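Local coordinates for BH2621 protein (Bacillus halodurans, PDB 2QML) that is of unknown function but probably acts as a GNAT-type N-acyltransferase, perhaps moving fatty acyl groups onto an amine in siderophore biosynthesis, at residues S87-E92 / H104-H109; D15-K20 / S191-N196; A9-F14 / L22-V27. All coordinates share one frame; numbering follows the deposited sequence.

Contact 1 of 3, residues S87-E92 / H104-H109; sequences SYWVKE and HDQGIH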
loop_
_atom_site.group_PDB
_atom_site.type_symbol
_atom_site.label_atom_id
_atom_site.label_comp_id
_atom_site.label_asym_id
_atom_site.label_seq_id
_atom_site.Cartn_x
_atom_site.Cartn_y
_atom_site.Cartn_z
ATOM N N SER A 87 0.628 -5.860 -1.368
ATOM C CA SER A 87 -0.763 -6.301 -1.173
ATOM C C SER A 87 -0.747 -7.739 -0.604
ATOM O O SER A 87 -0.150 -8.650 -1.188
ATOM C CB SER A 87 -1.498 -6.221 -2.494
ATOM O OG SER A 87 -2.771 -6.771 -2.394
ATOM N N TYR A 88 -1.427 -7.995 0.524
ATOM C CA TYR A 88 -1.343 -9.305 1.154
ATOM C C TYR A 88 -2.649 -9.785 1.776
ATOM O O TYR A 88 -3.568 -9.003 1.967
ATOM C CB TYR A 88 -0.208 -9.294 2.204
ATOM C CG TYR A 88 -0.438 -8.328 3.365
ATOM C CD1 TYR A 88 -1.087 -8.757 4.499
ATOM C CD2 TYR A 88 0.035 -7.004 3.332
ATOM C CE1 TYR A 88 -1.327 -7.875 5.564
ATOM C CE2 TYR A 88 -0.208 -6.130 4.415
ATOM C CZ TYR A 88 -0.862 -6.600 5.508
ATOM O OH TYR A 88 -1.116 -5.776 6.611
ATOM N N TRP A 89 -2.709 -11.108 1.999
ATOM C CA TRP A 89 -3.786 -11.755 2.725
ATOM C C TRP A 89 -3.468 -11.713 4.200
ATOM O O TRP A 89 -2.383 -12.128 4.650
ATOM C CB TRP A 89 -3.956 -13.215 2.312
ATOM C CG TRP A 89 -4.368 -13.391 0.880
ATOM C CD1 TRP A 89 -3.575 -13.841 -0.157
ATOM C CD2 TRP A 89 -5.655 -13.118 0.298
ATOM N NE1 TRP A 89 -4.299 -13.897 -1.314
ATOM C CE2 TRP A 89 -5.575 -13.457 -1.069
ATOM C CE3 TRP A 89 -6.879 -12.666 0.804
ATOM C CZ2 TRP A 89 -6.650 -13.309 -1.927
ATOM C CZ3 TRP A 89 -7.943 -12.538 -0.042
ATOM C CH2 TRP A 89 -7.831 -12.873 -1.402
ATOM N N VAL A 90 -4.421 -11.202 4.980
ATOM C CA VAL A 90 -4.223 -11.101 6.423
ATOM C C VAL A 90 -3.946 -12.483 7.019
ATOM O O VAL A 90 -3.045 -12.612 7.862
ATOM C CB VAL A 90 -5.423 -10.458 7.136
ATOM C CG1 VAL A 90 -5.345 -10.680 8.688
ATOM C CG2 VAL A 90 -5.506 -8.966 6.811
ATOM N N LYS A 91 -4.675 -13.520 6.568
ATOM C CA LYS A 91 -4.592 -14.842 7.167
ATOM C C LYS A 91 -3.168 -15.375 7.254
ATOM O O LYS A 91 -2.833 -16.060 8.199
ATOM C CB LYS A 91 -5.489 -15.830 6.399
ATOM C CG LYS A 91 -5.609 -17.226 7.046
ATOM C CD LYS A 91 -6.420 -18.148 6.124
ATOM C CE LYS A 91 -6.537 -19.559 6.704
ATOM N NZ LYS A 91 -7.361 -20.389 5.787
ATOM N N GLU A 92 -2.343 -15.035 6.276
ATOM C CA GLU A 92 -0.974 -15.529 6.267
ATOM C C GLU A 92 0.059 -14.488 6.716
ATOM O O GLU A 92 1.251 -14.682 6.533
ATOM C CB GLU A 92 -0.647 -16.077 4.846
ATOM C CG GLU A 92 -1.441 -17.342 4.430
ATOM C CD GLU A 92 -2.788 -17.008 3.746
ATOM N N HIS A 104 -10.914 -13.763 4.334
ATOM C CA HIS A 104 -10.517 -13.053 3.103
ATOM C C HIS A 104 -10.109 -11.610 3.321
ATOM O O HIS A 104 -9.993 -10.859 2.388
ATOM C CB HIS A 104 -11.631 -13.134 2.075
ATOM C CG HIS A 104 -11.912 -14.531 1.655
ATOM N ND1 HIS A 104 -12.900 -15.298 2.239
ATOM C CD2 HIS A 104 -11.272 -15.330 0.778
ATOM C CE1 HIS A 104 -12.890 -16.497 1.694
ATOM N NE2 HIS A 104 -11.909 -16.544 0.807
ATOM N N ASP A 105 -9.847 -11.224 4.564
ATOM C CA ASP A 105 -9.360 -9.887 4.816
ATOM C C ASP A 105 -8.021 -9.704 4.118
ATOM O O ASP A 105 -7.218 -10.617 4.079
ATOM C CB ASP A 105 -9.163 -9.634 6.318
ATOM C CG ASP A 105 -10.462 -9.508 7.113
ATOM O OD1 ASP A 105 -11.557 -9.473 6.536
ATOM O OD2 ASP A 105 -10.320 -9.333 8.349
ATOM N N GLN A 106 -7.766 -8.496 3.637
ATOM C CA GLN A 106 -6.534 -8.165 2.990
ATOM C C GLN A 106 -5.882 -6.988 3.720
ATOM O O GLN A 106 -6.514 -6.279 4.516
ATOM C CB GLN A 106 -6.756 -7.806 1.501
ATOM C CG GLN A 106 -7.338 -8.920 0.638
ATOM C CD GLN A 106 -7.506 -8.434 -0.760
ATOM O OE1 GLN A 106 -6.665 -7.723 -1.246
ATOM N NE2 GLN A 106 -8.568 -8.821 -1.422
ATOM N N GLY A 107 -4.608 -6.804 3.427
ATOM C CA GLY A 107 -3.823 -5.691 3.919
ATOM C C GLY A 107 -2.999 -5.014 2.864
ATOM O O GLY A 107 -2.882 -5.512 1.739
ATOM N N ILE A 108 -2.469 -3.843 3.211
ATOM C CA ILE A 108 -1.685 -3.050 2.292
ATOM C C ILE A 108 -0.511 -2.368 2.972
ATOM O O ILE A 108 -0.630 -1.865 4.117
ATOM C CB ILE A 108 -2.558 -2.008 1.553
ATOM C CG1 ILE A 108 -1.783 -1.400 0.345
ATOM C CG2 ILE A 108 -3.171 -0.952 2.524
ATOM C CD1 ILE A 108 -1.496 -2.419 -0.796
ATOM N N HIS A 109 0.646 -2.459 2.336
ATOM C CA HIS A 109 1.817 -1.686 2.711
ATOM C C HIS A 109 2.148 -0.809 1.510
ATOM O O HIS A 109 1.947 -1.244 0.362
ATOM C CB HIS A 109 3.037 -2.509 3.067
ATOM C CG HIS A 109 2.831 -3.487 4.180
ATOM N ND1 HIS A 109 2.597 -3.080 5.485
ATOM C CD2 HIS A 109 3.001 -4.818 4.221
ATOM C CE1 HIS A 109 2.544 -4.154 6.261
ATOM N NE2 HIS A 109 2.712 -5.222 5.510
HETATM O O HOH W 1 -0.889 -3.202 6.403
HETATM O O HOH W 2 -6.808 -13.196 4.648
#
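Y88 and G107 form the hydrogen-bonded pair at the middle of an antiparallel contact between the end of strand 80-89 and the start of strand 106-112, well inside the GNAT sheet. Y88 N gives to G107 O at 3.1 Å, and G107 N gives to Y88 O at 2.8 Å. CG of Y88 sits between its own backbone N and carbonyl carbon (chi1 64°), and the ring lies over the neighbouring strand, with G107 CA 3.7 Å from the ring centroid. This aromatic cover of a cross-strand glycine works because G107 has no CB to stand in the way. The H109 ring is slid off the same tyrosine, centroids 4.8 Å apart and planes at 25°. A water at the ring edge joins Y88 OH to I108 O. On the other face of the sheet, W89 and Q106 run side by side, W89 CZ3 touching Q106 CG at 3.7 Å. Beyond the paired strands, V90 N still reaches D105 O, at 3.0 Å. K134, from helix 123-135, donates to S87 OG, Q106 OE1 and G107 O, while Q106 NE2 is hydrogen-bonded to T140 OG1. That helix packs on the face with S87 and I108, while strands 70-77 and 142-145 flank the pair.

Contact 2 of 3, residues D15-K20 / S191-N196; sequences DHVVNK and SDWKMN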
loop_
_atom_site.group_PDB
_atom_site.type_symbol
_atom_site.label_atom_id
_atom_site.label_comp_id
_atom_site.label_asym_id
_atom_site.label_seq_id
_atom_site.Cartn_x
_atom_site.Cartn_y
_atom_site.Cartn_z
ATOM N N ASP A 15 -7.330 8.736 -13.902
ATOM C CA ASP A 15 -7.976 9.458 -12.792
ATOM C C ASP A 15 -8.241 10.890 -13.233
ATOM O O ASP A 15 -7.321 11.679 -13.438
ATOM C CB ASP A 15 -7.171 9.419 -11.518
ATOM C CG ASP A 15 -7.937 10.029 -10.381
ATOM O OD1 ASP A 15 -7.925 11.262 -10.249
ATOM O OD2 ASP A 15 -8.634 9.287 -9.675
ATOM N N HIS A 16 -9.515 11.212 -13.382
ATOM C CA HIS A 16 -9.921 12.490 -13.934
ATOM C C HIS A 16 -9.737 13.613 -12.908
ATOM O O HIS A 16 -9.654 14.750 -13.310
ATOM C CB HIS A 16 -11.367 12.461 -14.478
ATOM C CG HIS A 16 -12.429 12.558 -13.425
ATOM N ND1 HIS A 16 -12.942 13.763 -13.007
ATOM C CD2 HIS A 16 -13.061 11.609 -12.685
ATOM C CE1 HIS A 16 -13.830 13.555 -12.053
ATOM N NE2 HIS A 16 -13.939 12.257 -11.853
ATOM N N VAL A 17 -9.655 13.301 -11.623
ATOM C CA VAL A 17 -9.475 14.312 -10.596
ATOM C C VAL A 17 -8.076 14.956 -10.685
ATOM O O VAL A 17 -7.985 16.200 -10.658
ATOM C CB VAL A 17 -9.787 13.763 -9.177
ATOM C CG1 VAL A 17 -9.538 14.850 -8.131
ATOM C CG2 VAL A 17 -11.221 13.259 -9.120
ATOM N N VAL A 18 -7.023 14.151 -10.773
ATOM C CA VAL A 18 -5.659 14.651 -10.924
ATOM C C VAL A 18 -5.228 14.718 -12.406
ATOM O O VAL A 18 -4.147 15.226 -12.726
ATOM C CB VAL A 18 -4.644 13.835 -10.086
ATOM C CG1 VAL A 18 -4.974 13.967 -8.575
ATOM C CG2 VAL A 18 -4.553 12.367 -10.498
ATOM N N ASN A 19 -6.090 14.213 -13.285
ATOM C CA ASN A 19 -5.869 14.166 -14.726
ATOM C C ASN A 19 -4.554 13.425 -15.067
ATOM O O ASN A 19 -3.650 13.957 -15.722
ATOM C CB ASN A 19 -5.888 15.594 -15.281
ATOM C CG ASN A 19 -6.133 15.640 -16.733
ATOM O OD1 ASN A 19 -7.126 15.085 -17.222
ATOM N ND2 ASN A 19 -5.275 16.370 -17.449
ATOM N N LYS A 20 -4.438 12.214 -14.559
ATOM C CA LYS A 20 -3.277 11.390 -14.768
ATOM C C LYS A 20 -3.670 9.952 -15.059
ATOM O O LYS A 20 -4.741 9.484 -14.664
ATOM C CB LYS A 20 -2.429 11.319 -13.509
ATOM C CG LYS A 20 -1.947 12.596 -12.909
ATOM C CD LYS A 20 -0.963 13.284 -13.773
ATOM C CE LYS A 20 -0.547 14.551 -13.068
ATOM N NZ LYS A 20 0.305 15.295 -13.981
ATOM N N SER A 191 -16.393 6.989 -4.466
ATOM C CA SER A 191 -17.384 7.740 -5.235
ATOM C C SER A 191 -17.310 9.250 -4.929
ATOM O O SER A 191 -17.385 10.050 -5.851
ATOM C CB SER A 191 -18.773 7.167 -4.983
ATOM O OG SER A 191 -18.779 5.821 -5.406
ATOM N N ASP A 192 -17.148 9.631 -3.664
ATOM C CA ASP A 192 -16.929 11.048 -3.307
ATOM C C ASP A 192 -15.743 11.621 -4.111
ATOM O O ASP A 192 -15.823 12.723 -4.665
ATOM C CB ASP A 192 -16.600 11.242 -1.827
ATOM C CG ASP A 192 -17.776 10.956 -0.884
ATOM O OD1 ASP A 192 -18.930 11.009 -1.339
ATOM O OD2 ASP A 192 -17.525 10.687 0.323
ATOM N N TRP A 193 -14.632 10.887 -4.137
ATOM C CA TRP A 193 -13.436 11.291 -4.865
ATOM C C TRP A 193 -13.742 11.563 -6.357
ATOM O O TRP A 193 -13.408 12.619 -6.901
ATOM C CB TRP A 193 -12.349 10.219 -4.719
ATOM C CG TRP A 193 -11.171 10.461 -5.547
ATOM C CD1 TRP A 193 -10.913 9.905 -6.773
ATOM C CD2 TRP A 193 -10.106 11.373 -5.291
ATOM N NE1 TRP A 193 -9.743 10.405 -7.269
ATOM C CE2 TRP A 193 -9.218 11.298 -6.388
ATOM C CE3 TRP A 193 -9.779 12.213 -4.220
ATOM C CZ2 TRP A 193 -8.034 12.056 -6.458
ATOM C CZ3 TRP A 193 -8.618 12.968 -4.299
ATOM C CH2 TRP A 193 -7.758 12.874 -5.395
ATOM N N LYS A 194 -14.361 10.580 -7.005
ATOM C CA LYS A 194 -14.658 10.621 -8.417
ATOM C C LYS A 194 -15.727 11.664 -8.740
ATOM O O LYS A 194 -15.763 12.170 -9.839
ATOM C CB LYS A 194 -15.078 9.217 -8.907
ATOM C CG LYS A 194 -13.971 8.133 -8.912
ATOM C CD LYS A 194 -12.750 8.469 -9.772
ATOM C CE LYS A 194 -11.783 7.305 -9.822
ATOM N NZ LYS A 194 -10.685 7.532 -10.769
HETATM N N MSE A 195 -16.559 11.999 -7.765
HETATM C CA MSE A 195 -17.606 12.991 -7.957
HETATM C C MSE A 195 -17.176 14.362 -7.452
HETATM O O MSE A 195 -18.000 15.241 -7.281
HETATM C CB MSE A 195 -18.907 12.535 -7.283
HETATM C CG MSE A 195 -19.553 11.331 -7.965
HETATM SE SE MSE A 195 -19.657 11.538 -9.956
HETATM C CE MSE A 195 -20.500 13.336 -10.111
ATOM N N ASN A 196 -15.876 14.552 -7.238
ATOM C CA ASN A 196 -15.332 15.849 -6.826
ATOM C C ASN A 196 -15.906 16.372 -5.503
ATOM O O ASN A 196 -16.082 17.583 -5.340
ATOM C CB ASN A 196 -15.526 16.863 -7.975
ATOM C CG ASN A 196 -14.866 16.399 -9.268
ATOM O OD1 ASN A 196 -15.545 16.073 -10.247
ATOM N ND2 ASN A 196 -13.540 16.302 -9.252
#
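D15, at the turn of the N-terminal hairpin, reaches W193 and K194 at the end of helix 183-194. Starting at CB, the nearest atom of the helix is K194 NZ, 4.1 Å away. CG, anti to the backbone N (chi1 -173°), comes to the edge of the indole, 3.6 Å from W193 NE1. OD1 turns back to its own loop and takes V18 N in an Asx motif, with a weak second bond from V17 N. OD2 faces the helix and is gripped twice: W193 NE1 comes in on its syn lone pair at 2.9 Å, nearly in the indole plane, and K194 NZ closes a salt bridge at 2.9 Å from above the carboxylate plane. V17 CG1 lies over the six-membered ring of W193, 3.9 Å from its centroid. H16 NE2 donates in its ring plane to K194 O at 2.7 Å, a carbonyl in the last turn of the helix, which a Schellman motif with N196 at C-prime brings to a close. P125 of helix 123-135 touches D15, V18 and W193, so the turn between strands 11-15 and 20-26, the end of helix 183-194 and helix 123-135 come together here.

Contact 3 of 3, residues A9-F14 / L22-V27; sequences APFEVF and LSFRHV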
loop_
_atom_site.group_PDB
_atom_site.type_symbol
_atom_site.label_atom_id
_atom_site.label_comp_id
_atom_site.label_asym_id
_atom_site.label_seq_id
_atom_site.Cartn_x
_atom_site.Cartn_y
_atom_site.Cartn_z
ATOM N N ALA A 9 -3.812 -8.519 -9.678
ATOM C CA ALA A 9 -3.465 -8.281 -11.064
ATOM C C ALA A 9 -2.998 -6.865 -11.361
ATOM O O ALA A 9 -3.489 -5.896 -10.768
ATOM C CB ALA A 9 -4.694 -8.563 -11.964
ATOM N N PRO A 10 -2.133 -6.728 -12.374
ATOM C CA PRO A 10 -1.774 -5.388 -12.843
ATOM C C PRO A 10 -2.979 -4.675 -13.462
ATOM O O PRO A 10 -3.919 -5.342 -13.952
ATOM C CB PRO A 10 -0.704 -5.662 -13.917
ATOM C CG PRO A 10 -1.066 -6.943 -14.445
ATOM C CD PRO A 10 -1.515 -7.747 -13.234
ATOM N N PHE A 11 -2.942 -3.347 -13.406
ATOM C CA PHE A 11 -4.038 -2.554 -13.917
ATOM C C PHE A 11 -3.589 -1.168 -14.299
ATOM O O PHE A 11 -2.539 -0.714 -13.885
ATOM C CB PHE A 11 -5.204 -2.506 -12.904
ATOM C CG PHE A 11 -4.867 -1.871 -11.596
ATOM C CD1 PHE A 11 -4.346 -2.611 -10.556
ATOM C CD2 PHE A 11 -5.053 -0.501 -11.418
ATOM C CE1 PHE A 11 -4.055 -1.976 -9.303
ATOM C CE2 PHE A 11 -4.752 0.107 -10.196
ATOM C CZ PHE A 11 -4.263 -0.607 -9.184
ATOM N N GLU A 12 -4.368 -0.529 -15.143
ATOM C CA GLU A 12 -4.143 0.843 -15.559
ATOM C C GLU A 12 -5.488 1.571 -15.598
ATOM O O GLU A 12 -6.456 1.112 -16.225
ATOM C CB GLU A 12 -3.410 0.939 -16.884
ATOM C CG GLU A 12 -3.317 2.395 -17.376
ATOM C CD GLU A 12 -2.637 2.568 -18.692
ATOM O OE1 GLU A 12 -2.083 1.586 -19.243
ATOM O OE2 GLU A 12 -2.741 3.711 -19.227
ATOM N N VAL A 13 -5.550 2.724 -14.940
ATOM C CA VAL A 13 -6.774 3.533 -14.921
ATOM C C VAL A 13 -6.441 4.987 -15.168
ATOM O O VAL A 13 -5.316 5.450 -14.953
ATOM C CB VAL A 13 -7.560 3.404 -13.595
ATOM C CG1 VAL A 13 -7.969 1.929 -13.367
ATOM C CG2 VAL A 13 -6.755 3.992 -12.372
ATOM N N PHE A 14 -7.429 5.715 -15.659
ATOM C CA PHE A 14 -7.334 7.154 -15.741
ATOM C C PHE A 14 -7.945 7.709 -14.467
ATOM O O PHE A 14 -8.931 7.171 -13.962
ATOM C CB PHE A 14 -8.095 7.705 -16.924
ATOM C CG PHE A 14 -7.864 9.163 -17.138
ATOM C CD1 PHE A 14 -6.654 9.610 -17.604
ATOM C CD2 PHE A 14 -8.863 10.080 -16.897
ATOM C CE1 PHE A 14 -6.440 10.935 -17.810
ATOM C CE2 PHE A 14 -8.671 11.433 -17.129
ATOM C CZ PHE A 14 -7.449 11.861 -17.579
ATOM N N LEU A 22 -2.830 6.262 -14.117
ATOM C CA LEU A 22 -2.272 5.503 -13.011
ATOM C C LEU A 22 -2.078 4.083 -13.492
ATOM O O LEU A 22 -2.992 3.453 -14.013
ATOM C CB LEU A 22 -3.215 5.473 -11.824
ATOM C CG LEU A 22 -3.820 6.811 -11.379
ATOM C CD1 LEU A 22 -4.632 6.574 -10.107
ATOM C CD2 LEU A 22 -2.757 7.864 -11.216
ATOM N N SER A 23 -0.880 3.574 -13.329
ATOM C CA SER A 23 -0.670 2.179 -13.712
ATOM C C SER A 23 0.184 1.436 -12.689
ATOM O O SER A 23 1.147 1.950 -12.110
ATOM C CB SER A 23 -0.094 2.039 -15.082
ATOM O OG SER A 23 1.061 2.758 -15.257
ATOM N N PHE A 24 -0.258 0.218 -12.462
ATOM C CA PHE A 24 0.339 -0.681 -11.465
ATOM C C PHE A 24 0.757 -1.984 -12.113
ATOM O O PHE A 24 -0.043 -2.636 -12.804
ATOM C CB PHE A 24 -0.672 -0.990 -10.380
ATOM C CG PHE A 24 -0.937 0.133 -9.423
ATOM C CD1 PHE A 24 -1.737 1.199 -9.807
ATOM C CD2 PHE A 24 -0.481 0.087 -8.130
ATOM C CE1 PHE A 24 -2.045 2.238 -8.906
ATOM C CE2 PHE A 24 -0.763 1.137 -7.219
ATOM C CZ PHE A 24 -1.521 2.199 -7.619
ATOM N N ARG A 25 1.997 -2.384 -11.897
ATOM C CA ARG A 25 2.536 -3.593 -12.464
ATOM C C ARG A 25 3.234 -4.387 -11.396
ATOM O O ARG A 25 3.652 -3.848 -10.389
ATOM C CB ARG A 25 3.528 -3.279 -13.591
ATOM C CG ARG A 25 4.775 -2.482 -13.208
ATOM C CD ARG A 25 5.822 -2.494 -14.271
ATOM N NE ARG A 25 7.008 -1.714 -13.923
ATOM C CZ ARG A 25 8.003 -2.176 -13.177
ATOM N NH1 ARG A 25 7.917 -3.356 -12.631
ATOM N NH2 ARG A 25 9.056 -1.419 -12.917
ATOM N N HIS A 26 3.399 -5.666 -11.664
ATOM C CA HIS A 26 4.154 -6.540 -10.787
ATOM C C HIS A 26 5.608 -6.130 -10.784
ATOM O O HIS A 26 6.210 -5.786 -11.812
ATOM C CB HIS A 26 4.044 -8.018 -11.178
ATOM C CG HIS A 26 2.708 -8.622 -10.899
ATOM N ND1 HIS A 26 2.329 -9.834 -11.414
ATOM C CD2 HIS A 26 1.604 -8.117 -10.292
ATOM C CE1 HIS A 26 1.091 -10.108 -11.035
ATOM N NE2 HIS A 26 0.626 -9.089 -10.341
ATOM N N VAL A 27 6.166 -6.115 -9.581
ATOM C CA VAL A 27 7.583 -5.941 -9.436
ATOM C C VAL A 27 8.332 -7.189 -10.033
ATOM O O VAL A 27 7.842 -8.336 -9.995
ATOM C CB VAL A 27 7.933 -5.740 -7.955
ATOM C CG1 VAL A 27 9.442 -5.911 -7.699
ATOM C CG2 VAL A 27 7.384 -4.386 -7.409
#
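V13 O takes the shortest bond between the two strands, from L22 N at 2.7 Å, and V13 N returns one to L22 O at 2.8 Å. Two residues along strand 20-26, at F24 and F11, the other hydrogen-bonded pair repeats the pattern: the F24 N-H points almost straight at F11 O (N-H...O angle 177°), and F11 N gives to F24 O at 3.0 Å. Between these pairs E12 and S23 form a non-hydrogen-bonded pair, their CA atoms 4.2 Å apart, with CB of E12 touching CB of S23 at 3.9 Å on the side away from the phenylalanines. Weak CA-H...O contacts, from E12 CA to L22 O and from S23 CA to F11 O, fill in the ladder.

The other face carries F11, F24, V13 and L22. F11 and F24 lie side by side and point the same way, their rings nearly parallel but slid apart; the exact ring spacing is doubtful, because the two are modelled too close. CG of F11 sits between its backbone N and carbonyl carbon (chi1 62°), and F24 CB stands over one face of the ring. Next to them V13 CG2 meets L22 CB. Helix 123-135 covers the two phenylalanines through I130, and W85 meets the ring of F24. At the open end of the ladder P10 CD rests off-centre against the ring of H26, whose NE2 is bonded to L8 O. This is a beta hairpin whose first strand, 11-15, is the outermost of this chain's mixed GNAT-type sheet, with strand 70-77 on the other side of strand 20-26.

In the fold
Contact 1 is the buried one, deep in the sheet, whereas contact 3 is a surface contact at its edge and contact 2 is partly buried, where the hairpin turn meets the end of helix 183-194. Contacts 1 and 3 both pair antiparallel strands of the same sheet, with strand 70-77 between their elements, and all three contacts present side chains to helix 123-135. Contact 2 continues the hairpin of contact 3 through its turn, and the two touch where F14 packs on N19. Chemistry changes with place: backbone ladders carry contacts 1 and 3, each with an aromatic ring lying over the partner strand, while contact 2 relies mainly on side chains and a charge pair to join the turn of the N-terminal hairpin to the end of the C-terminal helix.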